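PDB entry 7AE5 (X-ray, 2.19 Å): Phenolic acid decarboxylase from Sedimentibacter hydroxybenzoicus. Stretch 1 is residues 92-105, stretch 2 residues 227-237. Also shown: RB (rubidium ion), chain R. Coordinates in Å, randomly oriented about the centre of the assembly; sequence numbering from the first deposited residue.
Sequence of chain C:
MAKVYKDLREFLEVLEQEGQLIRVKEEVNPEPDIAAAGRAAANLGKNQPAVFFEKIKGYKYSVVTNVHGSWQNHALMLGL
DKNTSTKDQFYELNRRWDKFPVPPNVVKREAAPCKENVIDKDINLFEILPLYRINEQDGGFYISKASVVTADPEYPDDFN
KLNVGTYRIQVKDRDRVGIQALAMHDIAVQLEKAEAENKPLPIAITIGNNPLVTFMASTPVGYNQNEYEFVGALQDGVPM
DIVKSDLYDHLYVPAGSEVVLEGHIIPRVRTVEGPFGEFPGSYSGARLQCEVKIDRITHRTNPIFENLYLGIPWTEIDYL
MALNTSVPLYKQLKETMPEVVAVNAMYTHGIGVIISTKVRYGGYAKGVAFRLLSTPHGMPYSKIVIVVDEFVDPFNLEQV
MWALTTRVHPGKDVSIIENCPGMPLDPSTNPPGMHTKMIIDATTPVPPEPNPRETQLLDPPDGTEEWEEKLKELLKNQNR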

# COMPACT_ATOMS: atom_id res chain seq x y z
N GLU C 92 34.69 10.09 -20.42
CA GLU C 92 35.38 10.33 -21.68
C GLU C 92 34.40 10.31 -22.85
O GLU C 92 34.50 11.13 -23.77
CB GLU C 92 36.48 9.29 -21.87
CG GLU C 92 37.39 9.56 -23.06
CD GLU C 92 38.14 10.88 -22.94
OE1 GLU C 92 38.54 11.23 -21.81
OE2 GLU C 92 38.32 11.55 -23.97
N LEU C 93 33.45 9.37 -22.84
CA LEU C 93 32.42 9.35 -23.87
C LEU C 93 31.56 10.61 -23.83
O LEU C 93 31.21 11.16 -24.87
CB LEU C 93 31.54 8.10 -23.70
CG LEU C 93 31.92 6.92 -24.59
CD1 LEU C 93 30.83 5.88 -24.60
CD2 LEU C 93 32.10 7.47 -26.00
N ASN C 94 31.22 11.07 -22.62
CA ASN C 94 30.41 12.28 -22.51
C ASN C 94 31.18 13.50 -22.99
O ASN C 94 30.58 14.42 -23.58
CB ASN C 94 29.96 12.47 -21.06
CG ASN C 94 29.16 13.73 -20.86
OD1 ASN C 94 28.09 13.90 -21.43
ND2 ASN C 94 29.69 14.64 -20.04
N ARG C 95 32.49 13.54 -22.76
CA ARG C 95 33.29 14.68 -23.20
C ARG C 95 33.37 14.75 -24.72
O ARG C 95 33.35 15.84 -25.30
CB ARG C 95 34.68 14.60 -22.58
CG ARG C 95 35.58 15.79 -22.90
CD ARG C 95 37.02 15.53 -22.49
NE ARG C 95 37.63 14.48 -23.30
CZ ARG C 95 38.12 14.67 -24.52
NH1 ARG C 95 38.08 15.86 -25.10
NH2 ARG C 95 38.65 13.64 -25.17
N ARG C 96 33.45 13.59 -25.38
CA ARG C 96 33.57 13.54 -26.83
C ARG C 96 32.22 13.63 -27.55
O ARG C 96 32.21 13.81 -28.77
CB ARG C 96 34.27 12.25 -27.26
CG ARG C 96 35.60 11.98 -26.58
CD ARG C 96 36.37 10.87 -27.28
NE ARG C 96 37.56 10.46 -26.54
CZ ARG C 96 38.19 9.31 -26.71
NH1 ARG C 96 37.78 8.42 -27.59
NH2 ARG C 96 39.26 9.05 -25.96
N TRP C 97 31.11 13.52 -26.82
CA TRP C 97 29.82 13.25 -27.44
C TRP C 97 29.40 14.33 -28.43
O TRP C 97 28.87 14.03 -29.50
CB TRP C 97 28.74 13.08 -26.36
CG TRP C 97 27.53 12.33 -26.83
CD1 TRP C 97 26.35 12.86 -27.24
CD2 TRP C 97 27.39 10.90 -26.95
NE1 TRP C 97 25.47 11.86 -27.60
CE2 TRP C 97 26.09 10.65 -27.43
CE3 TRP C 97 28.23 9.82 -26.69
CZ2 TRP C 97 25.61 9.36 -27.67
CZ3 TRP C 97 27.76 8.54 -26.93
CH2 TRP C 97 26.46 8.32 -27.40
N ASP C 98 29.63 15.60 -28.08
CA ASP C 98 29.06 16.71 -28.84
C ASP C 98 30.08 17.43 -29.71
O ASP C 98 29.76 18.50 -30.25
CB ASP C 98 28.39 17.71 -27.88
CG ASP C 98 27.01 17.26 -27.44
OD1 ASP C 98 26.40 16.43 -28.15
OD2 ASP C 98 26.53 17.75 -26.40
N LYS C 99 31.27 16.88 -29.88
CA LYS C 99 32.30 17.55 -30.68
C LYS C 99 31.85 17.67 -32.13
O LYS C 99 31.46 16.68 -32.76
CB LYS C 99 33.62 16.78 -30.59
CG LYS C 99 34.23 16.77 -29.20
CD LYS C 99 35.45 15.87 -29.16
CE LYS C 99 36.56 16.40 -30.05
NZ LYS C 99 37.88 16.40 -29.37
N PHE C 100 31.91 18.89 -32.66
CA PHE C 100 31.54 19.17 -34.04
C PHE C 100 32.16 20.51 -34.43
O PHE C 100 32.24 21.41 -33.59
CB PHE C 100 30.02 19.21 -34.22
N PRO C 101 32.58 20.67 -35.69
CA PRO C 101 32.46 19.68 -36.76
C PRO C 101 33.65 18.73 -36.85
O PRO C 101 34.77 19.08 -36.47
CB PRO C 101 32.38 20.54 -38.02
CG PRO C 101 33.25 21.71 -37.69
CD PRO C 101 33.15 21.94 -36.19
N VAL C 102 33.39 17.52 -37.35
CA VAL C 102 34.45 16.61 -37.77
C VAL C 102 33.90 15.86 -38.98
O VAL C 102 33.47 14.70 -38.87
CB VAL C 102 34.90 15.69 -36.61
CG1 VAL C 102 33.70 15.11 -35.87
CG2 VAL C 102 35.88 14.62 -37.09
N PRO C 103 33.86 16.50 -40.15
CA PRO C 103 33.27 15.85 -41.32
C PRO C 103 34.16 14.72 -41.81
O PRO C 103 35.39 14.79 -41.71
CB PRO C 103 33.19 16.98 -42.36
CG PRO C 103 33.47 18.25 -41.62
CD PRO C 103 34.27 17.89 -40.42
N PRO C 104 33.57 13.65 -42.34
CA PRO C 104 34.38 12.52 -42.79
C PRO C 104 35.18 12.86 -44.04
O PRO C 104 34.85 13.77 -44.80
CB PRO C 104 33.33 11.44 -43.09
CG PRO C 104 32.09 12.21 -43.43
CD PRO C 104 32.13 13.44 -42.56
N ASN C 105 36.26 12.11 -44.22
CA ASN C 105 37.18 12.30 -45.34
C ASN C 105 36.82 11.31 -46.44
O ASN C 105 36.93 10.09 -46.25
CB ASN C 105 38.62 12.12 -44.89
CG ASN C 105 39.59 12.03 -46.04
OD1 ASN C 105 39.78 12.99 -46.80
ND2 ASN C 105 40.23 10.88 -46.19
N GLU C 227 26.09 10.65 -39.17
CA GLU C 227 26.57 9.33 -38.70
C GLU C 227 28.09 9.26 -38.66
O GLU C 227 28.64 8.97 -37.59
CB GLU C 227 26.01 8.25 -39.61
CG GLU C 227 24.51 8.35 -39.78
CD GLU C 227 23.70 8.11 -38.52
OE1 GLU C 227 23.59 6.95 -38.11
OE2 GLU C 227 23.18 9.09 -37.95
N TYR C 228 28.73 9.46 -39.80
CA TYR C 228 30.21 9.30 -39.86
C TYR C 228 30.84 10.50 -39.16
O TYR C 228 31.96 10.36 -38.66
CB TYR C 228 30.63 9.06 -41.31
CG TYR C 228 30.13 7.78 -41.92
CD1 TYR C 228 30.31 6.57 -41.29
CD2 TYR C 228 29.49 7.78 -43.15
CE1 TYR C 228 29.88 5.38 -41.85
CE2 TYR C 228 29.05 6.60 -43.73
CZ TYR C 228 29.24 5.40 -43.08
OH TYR C 228 28.81 4.24 -43.64
N GLU C 229 30.13 11.62 -39.10
CA GLU C 229 30.70 12.72 -38.33
C GLU C 229 30.70 12.40 -36.84
O GLU C 229 31.60 12.82 -36.11
CB GLU C 229 29.94 14.02 -38.60
N PHE C 230 29.69 11.67 -36.37
CA PHE C 230 29.66 11.28 -34.96
C PHE C 230 30.80 10.32 -34.63
O PHE C 230 31.39 10.41 -33.55
CB PHE C 230 28.31 10.65 -34.61
CG PHE C 230 28.17 10.31 -33.15
CD1 PHE C 230 28.22 11.31 -32.19
CD2 PHE C 230 27.97 9.00 -32.74
CE1 PHE C 230 28.09 11.00 -30.85
CE2 PHE C 230 27.84 8.69 -31.40
CZ PHE C 230 27.90 9.69 -30.45
N VAL C 231 31.11 9.41 -35.55
CA VAL C 231 32.29 8.55 -35.38
C VAL C 231 33.54 9.41 -35.21
O VAL C 231 34.38 9.13 -34.35
CB VAL C 231 32.43 7.58 -36.57
CG1 VAL C 231 33.76 6.84 -36.49
CG2 VAL C 231 31.27 6.60 -36.59
N GLY C 232 33.66 10.46 -36.01
CA GLY C 232 34.78 11.38 -35.84
C GLY C 232 34.77 12.06 -34.49
O GLY C 232 35.82 12.28 -33.88
N ALA C 233 33.57 12.41 -33.99
CA ALA C 233 33.47 13.03 -32.68
C ALA C 233 33.91 12.07 -31.58
O ALA C 233 34.53 12.48 -30.60
CB ALA C 233 32.05 13.52 -32.44
N LEU C 234 33.60 10.78 -31.74
CA LEU C 234 34.03 9.79 -30.76
C LEU C 234 35.52 9.49 -30.87
O LEU C 234 36.10 8.95 -29.92
CB LEU C 234 33.23 8.50 -30.92
CG LEU C 234 31.71 8.65 -30.80
CD1 LEU C 234 31.04 7.29 -30.80
CD2 LEU C 234 31.34 9.44 -29.55
N GLN C 235 36.15 9.83 -32.00
CA GLN C 235 37.59 9.70 -32.16
C GLN C 235 38.33 10.96 -31.74
O GLN C 235 39.44 11.21 -32.23
CB GLN C 235 37.93 9.35 -33.61
CG GLN C 235 37.33 8.03 -34.08
CD GLN C 235 37.78 7.63 -35.47
OE1 GLN C 235 38.09 6.47 -35.72
NE2 GLN C 235 37.82 8.60 -36.38
N ASP C 236 37.73 11.76 -30.85
CA ASP C 236 38.35 12.97 -30.31
C ASP C 236 38.70 13.97 -31.40
O ASP C 236 39.70 14.69 -31.30
CB ASP C 236 39.58 12.64 -29.46
CG ASP C 236 39.69 13.50 -28.22
OD1 ASP C 236 40.72 13.42 -27.52
OD2 ASP C 236 38.74 14.27 -27.95
N GLY C 237 37.89 14.04 -32.45
CA GLY C 237 38.07 15.03 -33.49
C GLY C 237 38.92 14.59 -34.66
O GLY C 237 39.48 15.45 -35.35
RB RB R . 23.62 5.34 -35.76

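Stretch 1 opens in a short helical segment, part of a helix that begins earlier in the chain, and a type I turn runs from Arg96 to Lys99; the chain then continues as an extended segment interrupted by a cis peptide bond before Pro101. Stretch 2 is a helix from Glu227 to Leu234, after which Gln235 is the first residue to leave helical angles. The two helix axes approach to 10.1 Å, with 127° between their N-to-C directions, so they cross obliquely. The backbones come closest near the turn: CA of Lys99 lies 5.1 Å from CA of Ala233, and CA of Arg96 lies 5.5 Å from CA of Leu234. Such proximity suits a small residue, and the methyl of Ala233 fits against the chain, its CB 3.2 Å from Lys99 O.

Gly232 answers a similar constraint. A CB built on it would point toward stretch 1 and lie 2.5 Å from Val102 CG2, a clash. Its absence leaves room for the branched side chain of Val102, whose CG1 sits 3.1 Å from Glu229 O and 4.1 Å from Ala233 CB. The backbone joins in here through a CA-H...O contact, with Glu229 CA 3.4 Å from Val102 O. Further along, the ring of Pro104 lies against the base of the Tyr228 side chain, Pro104 CB being 4.0 Å from Tyr228 CB.

The other apolar cluster is built by side chains that leave their backbones pointing away or sideways yet end nearer the opposing stretch. Trp97 and Phe230 both have chi1 in t, and the edge of Phe230 meets the face of Trp97, with centroids 4.8 Å apart and planes at 75°; the closest side-chain atoms are Trp97 CZ2 and Phe230 CZ, at 3.6 Å. This arrangement sets the positive rim of one ring against the electron-rich face of the other. The edge of Phe230 also faces the carbonyl of Trp97, with Phe230 CE1 3.4 Å from Trp97 O. Leu234 extends the cluster, its CD2 4.2 Å from Trp97 CE3 and 4.1 Å from Leu93 CD2.

Charged groups gather where stretch 2 leaves its helix. Asp236 accepts salt bridges from two long, flexible side chains: Arg95 NH2 reaches Asp236 OD2 at 2.9 Å, and Lys99 NZ reaches the same oxygen at 2.7 Å. Glu92 helps to position the arginines, its OE2 forming salt bridges with Arg95 NH2 at 2.4 Å, a very short distance, and with Arg96 NE at 2.9 Å. Arg96 in turn points its NH1 at Leu234 O, a 2.9 Å hydrogen bond to a carbonyl at the helix's C-terminal end, where no further helical turn follows to use it. Asp236 CB lies over one face of this guanidinium.

Gly237 closes the site at phi/psi 92/23, where a CB would jam against the preceding carbonyl oxygen; Lys99 CE packs 3.6 Å from Gly237 N.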